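Methyltransferase WBDD (Escherichia coli, PDB 4AZS) appears to act as both a kinase and a methyltransferase, binding S-adenosylmethionine and regulating the chain length of the O antigen. Local coordinates at residues 148-161 with 186-198. Sequence-based numbering, arbitrary orientation.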
loop_
_atom_site.group_PDB
_atom_site.type_symbol
_atom_site.label_atom_id
_atom_site.label_comp_id
_atom_site.label_asym_id
_atom_site.label_seq_id
_atom_site.Cartn_x
_atom_site.Cartn_y
_atom_site.Cartn_z
ATOM N N VAL A 148 8.400 22.867 -17.810
ATOM C CA VAL A 148 9.110 22.395 -16.603
ATOM C C VAL A 148 8.161 21.668 -15.656
ATOM O O VAL A 148 8.470 20.557 -15.123
ATOM C CB VAL A 148 9.762 23.572 -15.830
ATOM C CG1 VAL A 148 10.361 23.122 -14.501
ATOM C CG2 VAL A 148 10.827 24.275 -16.688
ATOM N N HIS A 149 7.027 22.336 -15.423
ATOM C CA HIS A 149 5.982 21.843 -14.547
ATOM C C HIS A 149 5.440 20.503 -15.004
ATOM O O HIS A 149 5.185 19.645 -14.182
ATOM C CB HIS A 149 4.860 22.880 -14.391
ATOM C CG HIS A 149 3.919 22.594 -13.224
ATOM N ND1 HIS A 149 4.362 22.410 -11.956
ATOM C CD2 HIS A 149 2.524 22.468 -13.170
ATOM C CE1 HIS A 149 3.308 22.179 -11.138
ATOM N NE2 HIS A 149 2.188 22.222 -11.877
ATOM N N LEU A 150 5.283 20.289 -16.307
ATOM C CA LEU A 150 4.768 19.000 -16.787
ATOM C C LEU A 150 5.856 17.960 -17.124
ATOM O O LEU A 150 5.612 16.762 -16.979
ATOM C CB LEU A 150 3.858 19.170 -18.015
ATOM C CG LEU A 150 2.776 20.266 -18.041
ATOM C CD1 LEU A 150 2.123 20.273 -19.425
ATOM C CD2 LEU A 150 1.723 20.162 -16.925
ATOM N N HIS A 151 7.026 18.390 -17.605
ATOM C CA HIS A 151 8.035 17.429 -18.065
ATOM C C HIS A 151 9.338 17.396 -17.314
ATOM O O HIS A 151 10.163 16.486 -17.551
ATOM C CB HIS A 151 8.324 17.656 -19.537
ATOM C CG HIS A 151 7.109 17.589 -20.409
ATOM N ND1 HIS A 151 6.590 16.426 -20.826
ATOM C CD2 HIS A 151 6.307 18.598 -20.948
ATOM C CE1 HIS A 151 5.500 16.666 -21.590
ATOM N NE2 HIS A 151 5.330 17.996 -21.667
ATOM N N GLY A 152 9.571 18.351 -16.408
ATOM C CA GLY A 152 10.802 18.347 -15.620
ATOM C C GLY A 152 11.895 19.189 -16.260
ATOM O O GLY A 152 11.811 19.566 -17.448
ATOM N N ILE A 153 12.921 19.458 -15.461
ATOM C CA ILE A 153 13.992 20.388 -15.798
ATOM C C ILE A 153 14.932 19.823 -16.874
ATOM O O ILE A 153 15.288 20.526 -17.800
ATOM C CB ILE A 153 14.777 20.755 -14.514
ATOM C CG1 ILE A 153 13.852 21.483 -13.504
ATOM C CG2 ILE A 153 15.988 21.614 -14.831
ATOM C CD1 ILE A 153 14.319 21.453 -12.049
ATOM N N ASP A 154 15.328 18.564 -16.760
ATOM C CA ASP A 154 16.254 17.986 -17.718
ATOM C C ASP A 154 15.723 17.977 -19.155
ATOM O O ASP A 154 16.474 18.301 -20.062
ATOM C CB ASP A 154 16.694 16.583 -17.300
ATOM C CG ASP A 154 17.754 16.606 -16.180
ATOM O OD1 ASP A 154 18.340 17.674 -15.888
ATOM O OD2 ASP A 154 18.014 15.551 -15.581
ATOM N N GLU A 155 14.459 17.625 -19.369
ATOM C CA GLU A 155 13.931 17.661 -20.711
ATOM C C GLU A 155 13.919 19.129 -21.207
ATOM O O GLU A 155 14.271 19.380 -22.341
ATOM C CB GLU A 155 12.528 17.015 -20.837
ATOM C CG GLU A 155 11.725 17.595 -22.014
ATOM C CD GLU A 155 10.386 16.910 -22.330
ATOM O OE1 GLU A 155 10.105 15.827 -21.795
ATOM O OE2 GLU A 155 9.597 17.475 -23.141
ATOM N N VAL A 156 13.550 20.088 -20.357
ATOM C CA VAL A 156 13.552 21.487 -20.778
ATOM C C VAL A 156 14.970 21.964 -21.154
ATOM O O VAL A 156 15.126 22.699 -22.144
ATOM C CB VAL A 156 12.923 22.400 -19.736
ATOM C CG1 VAL A 156 13.203 23.869 -20.058
ATOM C CG2 VAL A 156 11.427 22.173 -19.665
ATOM N N LYS A 157 15.994 21.558 -20.405
ATOM C CA LYS A 157 17.396 21.921 -20.758
ATOM C C LYS A 157 17.722 21.418 -22.153
ATOM O O LYS A 157 18.355 22.121 -22.946
ATOM C CB LYS A 157 18.435 21.318 -19.768
ATOM C CG LYS A 157 18.457 21.996 -18.398
ATOM C CD LYS A 157 19.299 21.260 -17.337
ATOM C CE LYS A 157 20.812 21.275 -17.582
ATOM N NZ LYS A 157 21.397 22.669 -17.555
ATOM N N ARG A 158 17.333 20.183 -22.448
ATOM C CA ARG A 158 17.607 19.629 -23.785
ATOM C C ARG A 158 16.836 20.315 -24.894
ATOM O O ARG A 158 17.379 20.541 -25.983
ATOM C CB ARG A 158 17.381 18.112 -23.819
ATOM C CG ARG A 158 18.483 17.398 -23.042
ATOM C CD ARG A 158 18.333 15.876 -23.064
ATOM N NE ARG A 158 19.315 15.249 -22.170
ATOM C CZ ARG A 158 19.060 14.754 -20.957
ATOM N NH1 ARG A 158 17.826 14.737 -20.436
ATOM N NH2 ARG A 158 20.061 14.229 -20.280
ATOM N N LEU A 159 15.598 20.689 -24.615
ATOM C CA LEU A 159 14.823 21.445 -25.606
ATOM C C LEU A 159 15.494 22.785 -25.893
ATOM O O LEU A 159 15.635 23.185 -27.047
ATOM C CB LEU A 159 13.386 21.678 -25.112
ATOM C CG LEU A 159 12.532 20.432 -24.946
ATOM C CD1 LEU A 159 11.162 20.823 -24.436
ATOM C CD2 LEU A 159 12.383 19.756 -26.310
ATOM N N LEU A 160 15.906 23.476 -24.835
ATOM C CA LEU A 160 16.544 24.810 -24.963
ATOM C C LEU A 160 17.914 24.713 -25.638
ATOM O O LEU A 160 18.282 25.575 -26.422
ATOM C CB LEU A 160 16.641 25.524 -23.604
ATOM C CG LEU A 160 15.296 25.948 -23.016
ATOM C CD1 LEU A 160 15.486 26.538 -21.643
ATOM C CD2 LEU A 160 14.581 26.936 -23.924
ATOM N N SER A 161 18.656 23.656 -25.358
ATOM C CA SER A 161 19.886 23.405 -26.099
ATOM C C SER A 161 19.623 23.237 -27.583
ATOM O O SER A 161 20.366 23.758 -28.383
ATOM C CB SER A 161 20.566 22.117 -25.650
ATOM O OG SER A 161 21.075 22.314 -24.324
ATOM N N SER A 186 8.088 23.763 -8.400
ATOM C CA SER A 186 8.667 22.836 -9.372
ATOM C C SER A 186 9.802 23.467 -10.172
ATOM O O SER A 186 10.450 22.812 -10.987
ATOM C CB SER A 186 7.594 22.438 -10.386
ATOM O OG SER A 186 6.534 21.798 -9.725
ATOM N N GLN A 187 10.019 24.756 -9.975
ATOM C CA GLN A 187 11.015 25.452 -10.738
ATOM C C GLN A 187 12.375 25.120 -10.205
ATOM O O GLN A 187 12.518 24.763 -9.046
ATOM C CB GLN A 187 10.788 26.949 -10.667
ATOM C CG GLN A 187 9.523 27.395 -11.363
ATOM C CD GLN A 187 9.632 27.218 -12.843
ATOM O OE1 GLN A 187 8.931 26.422 -13.425
ATOM N NE2 GLN A 187 10.542 27.944 -13.455
ATOM N N PRO A 188 13.395 25.244 -11.060
ATOM C CA PRO A 188 14.736 25.096 -10.567
ATOM C C PRO A 188 15.044 26.176 -9.574
ATOM O O PRO A 188 14.388 27.216 -9.555
ATOM C CB PRO A 188 15.600 25.328 -11.796
ATOM C CG PRO A 188 14.721 26.056 -12.781
ATOM C CD PRO A 188 13.359 25.507 -12.517
ATOM N N ASP A 189 16.082 25.928 -8.810
ATOM C CA ASP A 189 16.576 26.860 -7.842
ATOM C C ASP A 189 16.882 28.223 -8.452
ATOM O O ASP A 189 16.679 29.252 -7.843
ATOM C CB ASP A 189 17.849 26.283 -7.227
ATOM C CG ASP A 189 18.004 26.674 -5.785
ATOM O OD1 ASP A 189 17.478 27.759 -5.415
ATOM O OD2 ASP A 189 18.634 25.899 -5.025
ATOM N N ASP A 190 17.399 28.204 -9.668
ATOM C CA ASP A 190 17.770 29.412 -10.379
ATOM C C ASP A 190 17.467 29.219 -11.858
ATOM O O ASP A 190 17.783 28.156 -12.425
ATOM C CB ASP A 190 19.248 29.609 -10.198
ATOM C CG ASP A 190 19.715 30.959 -10.717
ATOM O OD1 ASP A 190 19.670 31.256 -11.950
ATOM O OD2 ASP A 190 20.106 31.743 -9.843
ATOM N N PRO A 191 16.886 30.235 -12.500
ATOM C CA PRO A 191 16.511 30.066 -13.881
ATOM C C PRO A 191 17.689 29.778 -14.821
ATOM O O PRO A 191 17.517 29.185 -15.884
ATOM C CB PRO A 191 15.836 31.411 -14.233
ATOM C CG PRO A 191 16.342 32.374 -13.246
ATOM C CD PRO A 191 16.585 31.592 -11.996
ATOM N N ARG A 192 18.870 30.235 -14.453
ATOM C CA ARG A 192 20.059 29.917 -15.222
ATOM C C ARG A 192 20.372 28.421 -15.359
ATOM O O ARG A 192 21.035 28.032 -16.302
ATOM C CB ARG A 192 21.251 30.651 -14.669
ATOM C CG ARG A 192 21.203 32.083 -15.104
ATOM C CD ARG A 192 22.222 32.865 -14.341
ATOM N NE ARG A 192 21.816 32.967 -12.955
ATOM C CZ ARG A 192 22.458 33.702 -12.046
ATOM N NH1 ARG A 192 23.532 34.406 -12.382
ATOM N NH2 ARG A 192 22.024 33.735 -10.796
ATOM N N GLU A 193 19.842 27.589 -14.490
ATOM C CA GLU A 193 19.997 26.133 -14.676
ATOM C C GLU A 193 19.352 25.601 -15.948
ATOM O O GLU A 193 19.681 24.501 -16.408
ATOM C CB GLU A 193 19.377 25.381 -13.528
ATOM C CG GLU A 193 20.168 25.499 -12.242
ATOM C CD GLU A 193 19.392 24.898 -11.068
ATOM O OE1 GLU A 193 18.872 23.751 -11.197
ATOM O OE2 GLU A 193 19.262 25.598 -10.042
ATOM N N LEU A 194 18.401 26.338 -16.509
ATOM C CA LEU A 194 17.794 25.878 -17.740
ATOM C C LEU A 194 18.670 26.226 -18.954
ATOM O O LEU A 194 18.402 25.733 -20.067
ATOM C CB LEU A 194 16.416 26.541 -17.926
ATOM C CG LEU A 194 15.369 26.291 -16.840
ATOM C CD1 LEU A 194 14.074 27.058 -17.094
ATOM C CD2 LEU A 194 15.103 24.805 -16.778
ATOM N N ILE A 195 19.643 27.134 -18.784
ATOM C CA ILE A 195 20.383 27.656 -19.941
ATOM C C ILE A 195 21.895 27.583 -19.890
ATOM O O ILE A 195 22.526 27.855 -20.870
ATOM C CB ILE A 195 19.999 29.127 -20.270
ATOM C CG1 ILE A 195 20.152 30.024 -19.072
ATOM C CG2 ILE A 195 18.575 29.204 -20.819
ATOM C CD1 ILE A 195 20.030 31.485 -19.403
ATOM N N GLU A 196 22.466 27.270 -18.734
ATOM C CA GLU A 196 23.890 27.370 -18.519
ATOM C C GLU A 196 24.646 26.288 -19.330
ATOM O O GLU A 196 25.807 26.439 -19.580
ATOM C CB GLU A 196 24.208 27.258 -17.029
ATOM C CG GLU A 196 24.111 25.844 -16.494
ATOM C CD GLU A 196 24.057 25.799 -14.968
ATOM O OE1 GLU A 196 24.201 26.872 -14.333
ATOM O OE2 GLU A 196 23.855 24.690 -14.402
ATOM N N GLN A 197 23.955 25.244 -19.776
ATOM C CA GLN A 197 24.522 24.316 -20.764
ATOM C C GLN A 197 24.703 24.963 -22.133
ATOM O O GLN A 197 25.487 24.449 -22.931
ATOM C CB GLN A 197 23.675 23.037 -20.929
ATOM C CG GLN A 197 22.382 23.190 -21.736
ATOM C CD GLN A 197 21.314 24.018 -21.017
ATOM O OE1 GLN A 197 21.546 24.471 -19.881
ATOM N NE2 GLN A 197 20.142 24.217 -21.655
ATOM N N CYS A 198 24.006 26.068 -22.418
ATOM C CA CYS A 198 24.224 26.790 -23.678
ATOM C C CYS A 198 25.505 27.604 -23.597
ATOM O O CYS A 198 25.983 27.922 -22.517
ATOM C CB CYS A 198 23.043 27.660 -23.983
ATOM S SG CYS A 198 21.522 26.689 -24.282
#
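L194 is the main knob: its side chain presses into a hollow on the 148-161 segment walled by V148, I153, V156 and L160. CD2 sits 3.8 Å from CG2 of I153 and packs on CG1 of V156, CD1 turns to V148, and CB is met by CD1 of L160. With CG anti to the carbonyl carbon (chi1 -60°), the fork of L194 spreads across helix 153-166 and reaches V148 on helix 144-151. A smaller bump goes the other way, where CD1 of I153 lies over one face of the P188 ring, 4.0 Å from CA. V148 pushes CG1 to 3.5 Å from the carbonyl O of S186 and lies against OE1 of Q187, a buried oxygen without a polar partner in the model.

Both segments belong to the S-adenosylmethionine-binding methyltransferase domain, a Rossmann-like class I fold whose seven-stranded mixed sheet runs 3-2-1-4-5-7-6 with strand 216-222 antiparallel to its neighbours; 186-198 lies between strands 169-173 and 200-207. G152, with positive phi, is the first residue past helix 144-151 and occupies the N-cap position of helix 153-166.

Polar contacts close the two ends of the apolar patch. K157, bent at chi3 and chi4, curls over the 3-10 turn and places NZ 2.8 Å from O of E193 and 2.9 Å from OE1 of Q197, the latter from 58° out of the amide carbonyl plane. NE2 of Q197 donates to O of L194 almost straight (N-H...O 165°), the oxygen lying in the plane of the Q197 amide but the donor above the L194 carbonyl plane, and bonds weakly to O of K157. At the far end, OG of S186 meets ND1 of H149 at the ring edge, near its plane, in a bent hydrogen bond of 3.2 Å.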